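PDB 3BEM: putative NAD(P)H nitroreductase ydfN from Bacillus subtilis, which is a putative FMN-dependent NAD(P)H nitroreductase that works as a homodimer and may contribute to the breakdown of aromatic compounds. Local coordinates for residues 126-129 with 130-134; 39-42 with 43-46; 138-141 with 142-146; 209-212 with 213-216; 100-103 with 104-108. The protein carries 3 engineered substitutions. All blocks are in the same frame, centred on the assembly; numbering follows the deposited sequence.

Contact 1 of 5, residues 126-129 with 130-134; sequences DTVS and FYENR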
loop_
_atom_site.group_PDB
_atom_site.type_symbol
_atom_site.label_atom_id
_atom_site.label_comp_id
_atom_site.label_asym_id
_atom_site.label_seq_id
_atom_site.Cartn_x
_atom_site.Cartn_y
_atom_site.Cartn_z
ATOM N N ASP B 126 -23.672 -8.956 -3.265
ATOM C CA ASP B 126 -23.233 -7.633 -2.808
ATOM C C ASP B 126 -21.834 -7.301 -3.357
ATOM O O ASP B 126 -21.625 -6.217 -3.913
ATOM C CB ASP B 126 -23.183 -7.545 -1.271
ATOM C CG ASP B 126 -24.563 -7.244 -0.615
ATOM O OD1 ASP B 126 -25.554 -6.943 -1.323
ATOM O OD2 ASP B 126 -24.629 -7.305 0.644
ATOM N N THR B 127 -20.886 -8.232 -3.213
ATOM C CA THR B 127 -19.507 -7.995 -3.632
ATOM C C THR B 127 -19.394 -7.864 -5.145
ATOM O O THR B 127 -18.834 -6.922 -5.661
ATOM C CB THR B 127 -18.549 -9.111 -3.126
ATOM O OG1 THR B 127 -18.532 -9.105 -1.692
ATOM C CG2 THR B 127 -17.117 -8.882 -3.638
ATOM N N VAL B 128 -19.983 -8.804 -5.862
ATOM C CA VAL B 128 -19.964 -8.760 -7.326
ATOM C C VAL B 128 -20.614 -7.486 -7.868
ATOM O O VAL B 128 -20.042 -6.791 -8.718
ATOM C CB VAL B 128 -20.589 -10.045 -7.891
ATOM C CG1 VAL B 128 -20.697 -10.012 -9.406
ATOM C CG2 VAL B 128 -19.741 -11.226 -7.419
ATOM N N SER B 129 -21.795 -7.153 -7.355
ATOM C CA SER B 129 -22.460 -5.979 -7.837
ATOM C C SER B 129 -21.752 -4.678 -7.452
ATOM O O SER B 129 -21.811 -3.747 -8.206
ATOM C CB SER B 129 -23.941 -5.954 -7.419
ATOM O OG SER B 129 -24.071 -5.696 -6.045
ATOM N N PHE B 130 -21.089 -4.631 -6.301
ATOM C CA PHE B 130 -20.274 -3.462 -5.946
ATOM C C PHE B 130 -19.269 -3.143 -7.078
ATOM O O PHE B 130 -19.163 -2.006 -7.526
ATOM C CB PHE B 130 -19.522 -3.683 -4.633
ATOM C CG PHE B 130 -18.940 -2.430 -4.053
ATOM C CD1 PHE B 130 -17.670 -2.014 -4.396
ATOM C CD2 PHE B 130 -19.666 -1.661 -3.156
ATOM C CE1 PHE B 130 -17.112 -0.873 -3.865
ATOM C CE2 PHE B 130 -19.121 -0.509 -2.620
ATOM C CZ PHE B 130 -17.846 -0.101 -2.992
ATOM N N TYR B 131 -18.559 -4.152 -7.562
ATOM C CA TYR B 131 -17.623 -3.988 -8.643
ATOM C C TYR B 131 -18.287 -3.742 -9.998
ATOM O O TYR B 131 -17.990 -2.775 -10.671
ATOM C CB TYR B 131 -16.675 -5.196 -8.754
ATOM C CG TYR B 131 -15.575 -5.166 -7.699
ATOM C CD1 TYR B 131 -15.857 -5.419 -6.351
ATOM C CD2 TYR B 131 -14.276 -4.797 -8.044
ATOM C CE1 TYR B 131 -14.853 -5.389 -5.391
ATOM C CE2 TYR B 131 -13.242 -4.777 -7.072
ATOM C CZ TYR B 131 -13.551 -5.042 -5.750
ATOM O OH TYR B 131 -12.544 -4.954 -4.815
ATOM N N GLU B 132 -19.208 -4.605 -10.374
ATOM C CA GLU B 132 -19.865 -4.446 -11.681
ATOM C C GLU B 132 -20.625 -3.121 -11.798
ATOM O O GLU B 132 -20.610 -2.512 -12.863
ATOM C CB GLU B 132 -20.809 -5.619 -11.977
ATOM C CG GLU B 132 -20.162 -6.994 -12.072
ATOM C CD GLU B 132 -19.471 -7.287 -13.406
ATOM O OE1 GLU B 132 -19.029 -6.332 -14.126
ATOM O OE2 GLU B 132 -19.367 -8.508 -13.722
ATOM N N ASN B 133 -21.278 -2.672 -10.721
ATOM C CA ASN B 133 -21.988 -1.393 -10.764
ATOM C C ASN B 133 -21.057 -0.206 -11.022
ATOM O O ASN B 133 -21.459 0.765 -11.639
ATOM C CB ASN B 133 -22.806 -1.124 -9.490
ATOM C CG ASN B 133 -24.035 -2.051 -9.349
ATOM O OD1 ASN B 133 -24.434 -2.782 -10.277
ATOM N ND2 ASN B 133 -24.619 -2.048 -8.156
ATOM N N ARG B 134 -19.825 -0.288 -10.530
ATOM C CA ARG B 134 -18.884 0.814 -10.636
ATOM C C ARG B 134 -18.150 0.783 -11.981
ATOM O O ARG B 134 -17.851 1.836 -12.540
ATOM C CB ARG B 134 -17.900 0.839 -9.452
ATOM C CG ARG B 134 -18.544 1.231 -8.130
ATOM C CD ARG B 134 -17.539 1.708 -7.082
ATOM N NE ARG B 134 -18.212 2.386 -5.974
ATOM C CZ ARG B 134 -17.612 3.173 -5.078
ATOM N NH1 ARG B 134 -16.298 3.387 -5.129
ATOM N NH2 ARG B 134 -18.325 3.737 -4.117
#

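Contact 2 of 5, residues 39-42 with 43-46; sequences DLNE and MFEL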
loop_
_atom_site.group_PDB
_atom_site.type_symbol
_atom_site.label_atom_id
_atom_site.label_comp_id
_atom_site.label_asym_id
_atom_site.label_seq_id
_atom_site.Cartn_x
_atom_site.Cartn_y
_atom_site.Cartn_z
ATOM N N ASP B 39 12.962 -18.501 2.125
ATOM C CA ASP B 39 13.069 -17.103 2.611
ATOM C C ASP B 39 11.823 -16.332 2.240
ATOM O O ASP B 39 11.250 -15.598 3.052
ATOM C CB ASP B 39 14.244 -16.388 1.959
ATOM C CG ASP B 39 15.606 -16.925 2.376
ATOM O OD1 ASP B 39 15.795 -17.255 3.572
ATOM O OD2 ASP B 39 16.530 -16.984 1.511
ATOM N N LEU B 40 11.433 -16.463 0.990
ATOM C CA LEU B 40 10.350 -15.694 0.430
ATOM C C LEU B 40 8.993 -16.163 0.945
ATOM O O LEU B 40 8.130 -15.355 1.262
ATOM C CB LEU B 40 10.391 -15.731 -1.098
ATOM C CG LEU B 40 11.511 -14.800 -1.683
ATOM C CD1 LEU B 40 12.007 -15.300 -3.013
ATOM C CD2 LEU B 40 11.071 -13.319 -1.693
ATOM N N ASN B 41 8.811 -17.469 1.048
ATOM C CA ASN B 41 7.559 -17.983 1.553
ATOM C C ASN B 41 7.240 -17.488 2.984
ATOM O O ASN B 41 6.116 -17.144 3.287
ATOM C CB ASN B 41 7.566 -19.511 1.499
ATOM C CG ASN B 41 7.369 -20.067 0.083
ATOM O OD1 ASN B 41 6.852 -19.405 -0.834
ATOM N ND2 ASN B 41 7.731 -21.342 -0.072
ATOM N N GLU B 42 8.234 -17.325 3.824
ATOM C CA GLU B 42 8.020 -16.722 5.121
ATOM C C GLU B 42 7.482 -15.274 5.060
ATOM O O GLU B 42 6.557 -14.927 5.786
ATOM C CB GLU B 42 9.317 -16.745 5.917
ATOM C CG GLU B 42 9.175 -16.109 7.292
ATOM C CD GLU B 42 10.453 -16.112 8.107
ATOM O OE1 GLU B 42 11.541 -16.402 7.567
ATOM O OE2 GLU B 42 10.367 -15.793 9.306
HETATM N N MSE B 43 7.998 -14.482 4.130
HETATM C CA MSE B 43 7.516 -13.150 3.924
HETATM C C MSE B 43 6.078 -13.179 3.385
HETATM O O MSE B 43 5.223 -12.405 3.809
HETATM C CB MSE B 43 8.457 -12.378 2.972
HETATM C CG MSE B 43 9.844 -12.335 3.460
HETATM SE SE MSE B 43 10.975 -11.581 2.040
HETATM C CE MSE B 43 12.629 -12.332 2.563
ATOM N N PHE B 44 5.807 -14.109 2.457
ATOM C CA PHE B 44 4.496 -14.197 1.819
ATOM C C PHE B 44 3.417 -14.679 2.804
ATOM O O PHE B 44 2.242 -14.336 2.647
ATOM C CB PHE B 44 4.551 -15.044 0.566
ATOM C CG PHE B 44 5.250 -14.397 -0.593
ATOM C CD1 PHE B 44 4.887 -13.135 -1.037
ATOM C CD2 PHE B 44 6.250 -15.085 -1.289
ATOM C CE1 PHE B 44 5.537 -12.536 -2.138
ATOM C CE2 PHE B 44 6.896 -14.493 -2.390
ATOM C CZ PHE B 44 6.502 -13.247 -2.809
ATOM N N GLU B 45 3.803 -15.451 3.834
ATOM C CA GLU B 45 2.828 -15.808 4.889
ATOM C C GLU B 45 2.304 -14.556 5.607
ATOM O O GLU B 45 1.133 -14.499 6.008
ATOM C CB GLU B 45 3.426 -16.775 5.888
ATOM C CG GLU B 45 3.615 -18.147 5.345
ATOM C CD GLU B 45 2.347 -19.007 5.136
ATOM O OE1 GLU B 45 1.326 -18.783 5.806
ATOM O OE2 GLU B 45 2.395 -19.952 4.303
ATOM N N LEU B 46 3.171 -13.558 5.788
ATOM C CA LEU B 46 2.717 -12.315 6.376
ATOM C C LEU B 46 1.883 -11.503 5.400
ATOM O O LEU B 46 0.878 -10.913 5.773
ATOM C CB LEU B 46 3.912 -11.456 6.852
ATOM C CG LEU B 46 4.752 -12.089 7.955
ATOM C CD1 LEU B 46 5.883 -11.116 8.330
ATOM C CD2 LEU B 46 3.955 -12.492 9.189
#

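Contact 3 of 5, residues 138-141 with 142-146; sequences FKRD and EAIRN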
loop_
_atom_site.group_PDB
_atom_site.type_symbol
_atom_site.label_atom_id
_atom_site.label_comp_id
_atom_site.label_asym_id
_atom_site.label_seq_id
_atom_site.Cartn_x
_atom_site.Cartn_y
_atom_site.Cartn_z
ATOM N N PHE B 138 -13.045 1.308 -11.989
ATOM C CA PHE B 138 -13.044 0.918 -10.586
ATOM C C PHE B 138 -12.321 -0.434 -10.373
ATOM O O PHE B 138 -11.542 -0.580 -9.439
ATOM C CB PHE B 138 -14.449 0.870 -9.998
ATOM C CG PHE B 138 -14.465 0.453 -8.549
ATOM C CD1 PHE B 138 -14.011 1.335 -7.569
ATOM C CD2 PHE B 138 -14.861 -0.830 -8.166
ATOM C CE1 PHE B 138 -13.969 0.948 -6.229
ATOM C CE2 PHE B 138 -14.821 -1.205 -6.827
ATOM C CZ PHE B 138 -14.358 -0.295 -5.871
ATOM N N LYS B 139 -12.592 -1.423 -11.217
ATOM C CA LYS B 139 -11.941 -2.722 -11.165
ATOM C C LYS B 139 -10.436 -2.592 -11.239
ATOM O O LYS B 139 -9.709 -3.271 -10.528
ATOM C CB LYS B 139 -12.422 -3.629 -12.306
ATOM C CG LYS B 139 -13.887 -4.091 -12.185
ATOM C CD LYS B 139 -14.301 -4.830 -13.422
ATOM C CE LYS B 139 -15.778 -5.086 -13.435
ATOM N NZ LYS B 139 -16.139 -5.793 -14.716
ATOM N N ARG B 140 -9.965 -1.694 -12.109
ATOM C CA ARG B 140 -8.533 -1.466 -12.245
ATOM C C ARG B 140 -7.975 -0.682 -11.053
ATOM O O ARG B 140 -6.863 -0.983 -10.590
ATOM C CB ARG B 140 -8.261 -0.743 -13.577
ATOM C CG ARG B 140 -6.810 -0.508 -13.852
ATOM C CD ARG B 140 -6.579 -0.081 -15.297
ATOM N NE ARG B 140 -5.164 0.154 -15.426
ATOM C CZ ARG B 140 -4.577 1.302 -15.162
ATOM N NH1 ARG B 140 -5.290 2.367 -14.853
ATOM N NH2 ARG B 140 -3.250 1.373 -15.219
ATOM N N ASP B 141 -8.705 0.335 -10.609
ATOM C CA ASP B 141 -8.325 1.080 -9.403
ATOM C C ASP B 141 -8.116 0.105 -8.229
ATOM O O ASP B 141 -7.158 0.259 -7.456
ATOM C CB ASP B 141 -9.405 2.055 -8.959
ATOM C CG ASP B 141 -9.610 3.224 -9.878
ATOM O OD1 ASP B 141 -8.793 3.412 -10.810
ATOM O OD2 ASP B 141 -10.619 3.949 -9.627
ATOM N N GLU B 142 -9.034 -0.854 -8.116
ATOM C CA GLU B 142 -9.024 -1.836 -7.031
ATOM C C GLU B 142 -7.832 -2.757 -7.133
ATOM O O GLU B 142 -7.196 -3.087 -6.115
ATOM C CB GLU B 142 -10.345 -2.632 -7.029
ATOM C CG GLU B 142 -11.431 -1.876 -6.302
ATOM C CD GLU B 142 -11.179 -1.808 -4.791
ATOM O OE1 GLU B 142 -11.402 -2.808 -4.082
ATOM O OE2 GLU B 142 -10.738 -0.753 -4.316
ATOM N N ALA B 143 -7.474 -3.116 -8.353
ATOM C CA ALA B 143 -6.264 -3.910 -8.623
ATOM C C ALA B 143 -5.033 -3.171 -8.093
ATOM O O ALA B 143 -4.199 -3.765 -7.409
ATOM C CB ALA B 143 -6.124 -4.161 -10.098
ATOM N N ILE B 144 -4.911 -1.890 -8.434
ATOM C CA ILE B 144 -3.771 -1.071 -8.023
ATOM C C ILE B 144 -3.762 -0.861 -6.522
ATOM O O ILE B 144 -2.744 -1.062 -5.856
ATOM C CB ILE B 144 -3.769 0.257 -8.785
ATOM C CG1 ILE B 144 -3.562 0.015 -10.282
ATOM C CG2 ILE B 144 -2.694 1.202 -8.223
ATOM C CD1 ILE B 144 -3.771 1.295 -11.138
ATOM N N ARG B 145 -4.922 -0.525 -5.958
ATOM C CA ARG B 145 -5.025 -0.188 -4.529
ATOM C C ARG B 145 -4.688 -1.386 -3.651
ATOM O O ARG B 145 -3.868 -1.305 -2.748
ATOM C CB ARG B 145 -6.389 0.381 -4.237
ATOM C CG ARG B 145 -6.706 0.567 -2.772
ATOM C CD ARG B 145 -7.875 1.622 -2.568
ATOM N NE ARG B 145 -8.941 1.374 -3.526
ATOM C CZ ARG B 145 -9.398 2.251 -4.405
ATOM N NH1 ARG B 145 -9.014 3.524 -4.385
ATOM N NH2 ARG B 145 -10.290 1.858 -5.279
ATOM N N ASN B 146 -5.336 -2.495 -3.900
ATOM C CA ASN B 146 -5.162 -3.653 -3.050
ATOM C C ASN B 146 -3.749 -4.249 -3.215
ATOM O O ASN B 146 -3.106 -4.665 -2.222
ATOM C CB ASN B 146 -6.247 -4.659 -3.273
ATOM C CG ASN B 146 -7.565 -4.203 -2.718
ATOM O OD1 ASN B 146 -7.773 -4.233 -1.508
ATOM N ND2 ASN B 146 -8.440 -3.682 -3.607
HETATM O O HOH W 1 -11.356 4.077 -6.852
#

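Contact 4 of 5, residues 209-212 with 213-216; sequences KPVN and EFVE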
loop_
_atom_site.group_PDB
_atom_site.type_symbol
_atom_site.label_atom_id
_atom_site.label_comp_id
_atom_site.label_asym_id
_atom_site.label_seq_id
_atom_site.Cartn_x
_atom_site.Cartn_y
_atom_site.Cartn_z
ATOM N N LYS B 209 8.751 15.892 3.564
ATOM C CA LYS B 209 7.824 16.897 4.018
ATOM C C LYS B 209 7.495 16.602 5.486
ATOM O O LYS B 209 7.214 15.468 5.833
ATOM C CB LYS B 209 6.516 16.858 3.186
ATOM C CG LYS B 209 6.621 17.183 1.669
ATOM C CD LYS B 209 5.354 16.617 0.871
ATOM C CE LYS B 209 5.458 16.818 -0.670
ATOM N NZ LYS B 209 4.355 16.267 -1.599
ATOM N N PRO B 210 7.468 17.635 6.340
ATOM C CA PRO B 210 6.948 17.498 7.704
ATOM C C PRO B 210 5.513 17.075 7.730
ATOM O O PRO B 210 4.750 17.366 6.798
ATOM C CB PRO B 210 7.026 18.935 8.260
ATOM C CG PRO B 210 8.036 19.568 7.483
ATOM C CD PRO B 210 7.872 19.023 6.085
ATOM N N VAL B 211 5.107 16.474 8.840
ATOM C CA VAL B 211 3.753 16.008 9.018
ATOM C C VAL B 211 2.735 17.125 8.796
ATOM O O VAL B 211 1.661 16.881 8.189
ATOM C CB VAL B 211 3.565 15.344 10.382
ATOM C CG1 VAL B 211 2.077 15.147 10.701
ATOM C CG2 VAL B 211 4.377 14.006 10.488
ATOM N N ASN B 212 3.045 18.340 9.271
ATOM C CA ASN B 212 2.116 19.426 9.130
ATOM C C ASN B 212 1.956 19.957 7.703
ATOM O O ASN B 212 1.064 20.766 7.444
ATOM C CB ASN B 212 2.388 20.539 10.141
ATOM C CG ASN B 212 3.638 21.302 9.896
ATOM O OD1 ASN B 212 4.294 21.204 8.873
ATOM N ND2 ASN B 212 3.990 22.124 10.889
ATOM N N GLU B 213 2.754 19.454 6.772
ATOM C CA GLU B 213 2.546 19.714 5.345
ATOM C C GLU B 213 1.784 18.619 4.586
ATOM O O GLU B 213 1.469 18.798 3.406
ATOM C CB GLU B 213 3.873 19.923 4.680
ATOM C CG GLU B 213 4.492 21.216 5.174
ATOM C CD GLU B 213 5.794 21.510 4.489
ATOM O OE1 GLU B 213 6.054 20.920 3.401
ATOM O OE2 GLU B 213 6.533 22.325 5.065
ATOM N N PHE B 214 1.542 17.474 5.211
ATOM C CA PHE B 214 0.705 16.470 4.566
ATOM C C PHE B 214 -0.490 15.943 5.333
ATOM O O PHE B 214 -1.230 15.121 4.790
ATOM C CB PHE B 214 1.554 15.354 3.994
ATOM C CG PHE B 214 2.135 14.382 5.006
ATOM C CD1 PHE B 214 1.434 13.251 5.389
ATOM C CD2 PHE B 214 3.415 14.544 5.505
ATOM C CE1 PHE B 214 1.992 12.338 6.307
ATOM C CE2 PHE B 214 3.978 13.590 6.393
ATOM C CZ PHE B 214 3.258 12.523 6.783
ATOM N N VAL B 215 -0.700 16.422 6.560
ATOM C CA VAL B 215 -1.860 16.057 7.332
ATOM C C VAL B 215 -2.622 17.313 7.716
ATOM O O VAL B 215 -2.026 18.288 8.182
ATOM C CB VAL B 215 -1.446 15.367 8.606
ATOM C CG1 VAL B 215 -2.691 15.050 9.413
ATOM C CG2 VAL B 215 -0.603 14.091 8.298
ATOM N N GLU B 216 -3.909 17.314 7.421
ATOM C CA GLU B 216 -4.877 18.331 7.826
ATOM C C GLU B 216 -5.805 17.720 8.876
ATOM O O GLU B 216 -6.413 16.662 8.637
ATOM C CB GLU B 216 -5.702 18.764 6.615
ATOM C CG GLU B 216 -6.868 19.773 6.960
ATOM C CD GLU B 216 -7.833 20.055 5.785
ATOM O OE1 GLU B 216 -7.533 19.633 4.647
ATOM O OE2 GLU B 216 -8.865 20.746 6.014
HETATM O O HOH W 2 6.054 22.872 8.136
#

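Contact 5 of 5, residues 100-103 with 104-108; sequences QQAA and DIYEG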
loop_
_atom_site.group_PDB
_atom_site.type_symbol
_atom_site.label_atom_id
_atom_site.label_comp_id
_atom_site.label_asym_id
_atom_site.label_seq_id
_atom_site.Cartn_x
_atom_site.Cartn_y
_atom_site.Cartn_z
ATOM N N GLN B 100 -14.734 -11.855 -9.246
ATOM C CA GLN B 100 -15.254 -13.160 -9.724
ATOM C C GLN B 100 -14.960 -14.317 -8.808
ATOM O O GLN B 100 -15.585 -15.370 -8.933
ATOM C CB GLN B 100 -14.734 -13.495 -11.129
ATOM C CG GLN B 100 -15.332 -12.581 -12.178
ATOM C CD GLN B 100 -14.649 -12.632 -13.556
ATOM O OE1 GLN B 100 -15.079 -11.943 -14.476
ATOM N NE2 GLN B 100 -13.595 -13.432 -13.698
ATOM N N GLN B 101 -14.010 -14.175 -7.888
ATOM C CA GLN B 101 -13.741 -15.263 -6.944
ATOM C C GLN B 101 -14.488 -15.106 -5.625
ATOM O O GLN B 101 -14.219 -15.822 -4.687
ATOM C CB GLN B 101 -12.265 -15.386 -6.646
ATOM C CG GLN B 101 -11.359 -15.521 -7.848
ATOM C CD GLN B 101 -9.908 -15.717 -7.440
ATOM O OE1 GLN B 101 -9.615 -16.262 -6.367
ATOM N NE2 GLN B 101 -8.988 -15.281 -8.298
ATOM N N ALA B 102 -15.393 -14.143 -5.526
ATOM C CA ALA B 102 -16.190 -13.998 -4.296
ATOM C C ALA B 102 -16.902 -15.317 -3.914
ATOM O O ALA B 102 -16.829 -15.761 -2.781
ATOM C CB ALA B 102 -17.213 -12.852 -4.435
ATOM N N ALA B 103 -17.565 -15.942 -4.869
ATOM C CA ALA B 103 -18.312 -17.182 -4.590
ATOM C C ALA B 103 -17.394 -18.238 -3.986
ATOM O O ALA B 103 -17.775 -18.897 -3.030
ATOM C CB ALA B 103 -18.963 -17.693 -5.836
ATOM N N ASP B 104 -16.192 -18.421 -4.538
ATOM C CA ASP B 104 -15.252 -19.380 -3.973
ATOM C C ASP B 104 -14.683 -18.956 -2.642
ATOM O O ASP B 104 -14.575 -19.768 -1.727
ATOM C CB ASP B 104 -14.091 -19.636 -4.940
ATOM C CG ASP B 104 -14.525 -20.380 -6.208
ATOM O OD1 ASP B 104 -15.326 -21.354 -6.125
ATOM O OD2 ASP B 104 -14.057 -19.974 -7.301
ATOM N N ILE B 105 -14.296 -17.684 -2.519
ATOM C CA ILE B 105 -13.699 -17.210 -1.270
ATOM C C ILE B 105 -14.653 -17.322 -0.072
ATOM O O ILE B 105 -14.221 -17.723 1.025
ATOM C CB ILE B 105 -13.155 -15.785 -1.441
ATOM C CG1 ILE B 105 -11.992 -15.827 -2.440
ATOM C CG2 ILE B 105 -12.761 -15.182 -0.043
ATOM C CD1 ILE B 105 -11.385 -14.460 -2.787
ATOM N N TYR B 106 -15.936 -17.055 -0.290
ATOM C CA TYR B 106 -16.921 -16.978 0.778
ATOM C C TYR B 106 -17.571 -18.349 1.079
ATOM O O TYR B 106 -18.291 -18.494 2.040
ATOM C CB TYR B 106 -18.031 -15.980 0.476
ATOM C CG TYR B 106 -17.575 -14.569 0.204
ATOM C CD1 TYR B 106 -16.320 -14.119 0.643
ATOM C CD2 TYR B 106 -18.395 -13.674 -0.444
ATOM C CE1 TYR B 106 -15.885 -12.819 0.360
ATOM C CE2 TYR B 106 -17.986 -12.423 -0.721
ATOM C CZ TYR B 106 -16.727 -11.983 -0.310
ATOM O OH TYR B 106 -16.350 -10.673 -0.597
ATOM N N GLU B 107 -17.266 -19.343 0.276
ATOM C CA GLU B 107 -17.969 -20.632 0.354
ATOM C C GLU B 107 -17.780 -21.336 1.694
ATOM O O GLU B 107 -18.706 -21.951 2.208
ATOM C CB GLU B 107 -17.527 -21.522 -0.784
ATOM C CG GLU B 107 -18.543 -22.590 -1.075
ATOM C CD GLU B 107 -18.400 -23.220 -2.451
ATOM O OE1 GLU B 107 -17.408 -22.942 -3.151
ATOM O OE2 GLU B 107 -19.308 -24.009 -2.820
ATOM N N GLY B 108 -16.594 -21.244 2.294
ATOM C CA GLY B 108 -16.386 -21.904 3.598
ATOM C C GLY B 108 -17.317 -21.407 4.704
ATOM O O GLY B 108 -17.649 -22.146 5.628
HETATM O O HOH W 3 -15.690 -17.775 -7.502
#

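Contact 1 of 5, residues 126-129 with 130-134
Two successive turns near the C-terminal end of helix 117-134, a helix of the FMN-dependent nitroreductase fold, meet where Val128 and Ser129 lie one turn before Glu132 and Asn133. Val128 and Glu132 run side by side in the same direction, CG1 of Val128 lying 4.1 Å from CG of Glu132. CG1 of Val128 stands opposite the backbone N (chi1 176°), which sets this methyl against the glutamate stem. Glu132 N gives a nearly straight bond to Val128 O at 2.9 Å. One residue on, Asn133 N donates to Ser129 O at 2.8 Å, and the asparagine amide folds back over the same carbonyl, its CG 3.0 Å from Ser129 O. Phe130 N bonds to Asp126 O at 2.9 Å, whereas the link from Tyr131 N to Thr127 O is weak. CD1 at the edge of the Tyr131 ring approaches that carbonyl oxygen, Thr127 O, at 3.4 Å. Thr127 OG1 is hydrogen-bonded to Tyr106 OH and Tyr131 OH to His58 NE2, and Glu132 OE1 forms a salt bridge with Lys139. Between the two segments, then, the hydrogen bonds are all main-chain; Ser129 OG adds one to Gln125 O, a turn earlier, and other polar ends tie the helix outward.

Contact 2 of 5, residues 39-42 with 43-46
Along helix 37-47 the carbonyls of Leu40 and Asn41 each receive an amide one turn later, Phe44 N and Glu45 N, both at 2.9 Å and both close to the line of the C=O bond. Leu40 supports two side chains of the next turn. Its CB meets CE2 of the Phe44 ring at 3.9 Å, and CD2 of that ring also comes within 3.2 Å of Leu40 O. The CD2 methyl of Leu40 lies 4.1 Å from SE of Met43, a selenomethionine, the two chains crossing at a slant. Extended beyond CG (chi2 171°), Met43 runs back along the helix and sets its CE methyl 3.6 Å from Asp39 O. With the ring of Phe44 cut back to an alanine, Leu40 CB would probably lack its neighbour and a gap open toward Tyr61 and Phe154, whose rings Phe44 also meets. Asp39 OD2 accepts from Thr36 N, just before the start of the helix. Asn41 OD1 bonds to Tyr217 of the second subunit, and Glu45 packs on Val211 of that chain. Inward, Leu40 and Phe44 touch Thr63 of strand 59-64, while Leu40 and Met43 lie on Phe154 of helix 136-161, with Met43 reaching Ala158 as well.

Contact 3 of 5, residues 138-141 with 142-146
Four consecutive i to i+4 bonds span two turns of helix 136-161, with Glu142, Ala143, Ile144 and Arg145 donating to Phe138, Lys139, Arg140 and Asp141; the first, Glu142 N to Phe138 O, measures 2.8 Å. CG of Glu142 lies over one face of the Phe138 ring in a CH-pi contact, 3.7 Å from its centroid. A bend at chi2 (-70°) folds the glutamate over the ring, and the carboxylate and ring planes are 1° apart. Arg145 holds this carboxylate side-on: NE at 2.9 Å and NH2 at 2.8 Å both reach Glu142 OE2, in the guanidinium plane, and the second uses the anti lone pair. A water bridges Arg145 NH2 to Asp141 OD2, which also forms a reciprocal salt bridge with Arg140 of the second subunit. CD1 of Ile144 sits over one face of the Arg140 guanidinium. Asn146 ND2 donates to Glu142 O at 2.9 Å and weakly to Glu142 OE1. A leucine in place of Glu142 would probably leave Arg145 without its carboxylate mate and the guanidinium freer to turn. In the nitroreductase flavin site Asn146 (OD1 bonded to Ala53 N) touches the FMN, Glu142 probably positions it as second shell, and Arg145 lies close by.

Contact 4 of 5, residues 209-212 with 213-216
The carboxylate of Glu213 lies against the ring of Pro210, its CD 3.6 Å from Pro210 CD, with the two side chains crossing at a slant. This type I beta turn, Pro210 to Glu213, leads into strand 215-217 of the C-terminal arm, whose Val215 and Glu216 join a parallel ladder with a strand of the second subunit and carry its sheet across the dimer interface. Glu213 N donates to Pro210 O at 2.9 Å from above the carbonyl plane. Val211 O then takes two amides: Phe214 N, also from above the plane, and Val215 N, nearly in line with the carbonyl at 2.9 Å. Phe214 has its CG between the backbone N and the carbonyl carbon (chi1 74°), which folds the ring back over the turn. Val211 O lies over one ring face, and CE2 of the ring is 4.1 Å from Val211 CG2. Val211 and Val215 point the same way, side by side, Val211 CG1 3.8 Å from Val215 CG2. Lys209 extends away from the turn, and its NZ bonds to the carbonyl of Leu56 of the second subunit; Phe214 packs on Thr59 of that chain. A water donates to Glu213 OE2 at 3.2 Å.

Contact 5 of 5, residues 100-103 with 104-108
Tyr106 has its CG opposite the carbonyl carbon (chi1 -57°), and with chi2 at -21° the ring comes to lie over Ala102, one turn earlier. Ile105 takes the same first rotation, and its CG1 to CD1 arm runs back toward Gln101. Both residues belong to the first turns of helix 102-111, where Gln101 occupies the N-cap position and a short 3-10 segment leads in. The CB methyl of Ala102 touches CE2 of the tyrosine ring at 3.8 Å. Ala102 O stands over one face of that ring, displaced toward the rim, with Tyr106 CG 3.3 Å away. The same oxygen accepts from Tyr106 N at 2.9 Å, close to the carbonyl axis, which brings backbone bond and ring contact together at one atom. In the neighbouring pair Ile105 N donates to Gln101 O at 2.9 Å. The isoleucine arm flanks this bond: CG1 lies 3.2 Å from Gln101 O, and CD1 reaches Gln101 CB at 4.1 Å. The far end of Tyr106 is engaged elsewhere, its OH bonded to Phe54 O, and its ring packs on Tyr120, Met123 and Val124 of helix 117-134. Ile105 also packs on Lys209 of the second subunit. At the exposed start of the helix a water donates to Gln100 O at 2.8 Å and weakly to Asp104 OD2, and accepts from Asp104 N at 3.1 Å.

In the fold
Along the chain the order is contact 2, contact 5, contact 1, contact 3 and contact 4. Contacts 5, 1 and 3 lie on three successive helices, 102-111, 117-134 and 136-161, and form a chain of touching neighbours: centres of 5 and 1 are about 14 Å apart, those of 1 and 3 about 13 Å. Thr127 with Tyr106 makes the first join, Glu132 with Lys139 the second. Contact 2 lies across the chain's centre from contact 3, about 24 Å away between centres, although their helices pack together. Contact 4, on the C-terminal arm, is about 40 Å from contact 5 between centres. All five touch the second subunit, consistent with an FMN enzyme built as an intertwined dimer.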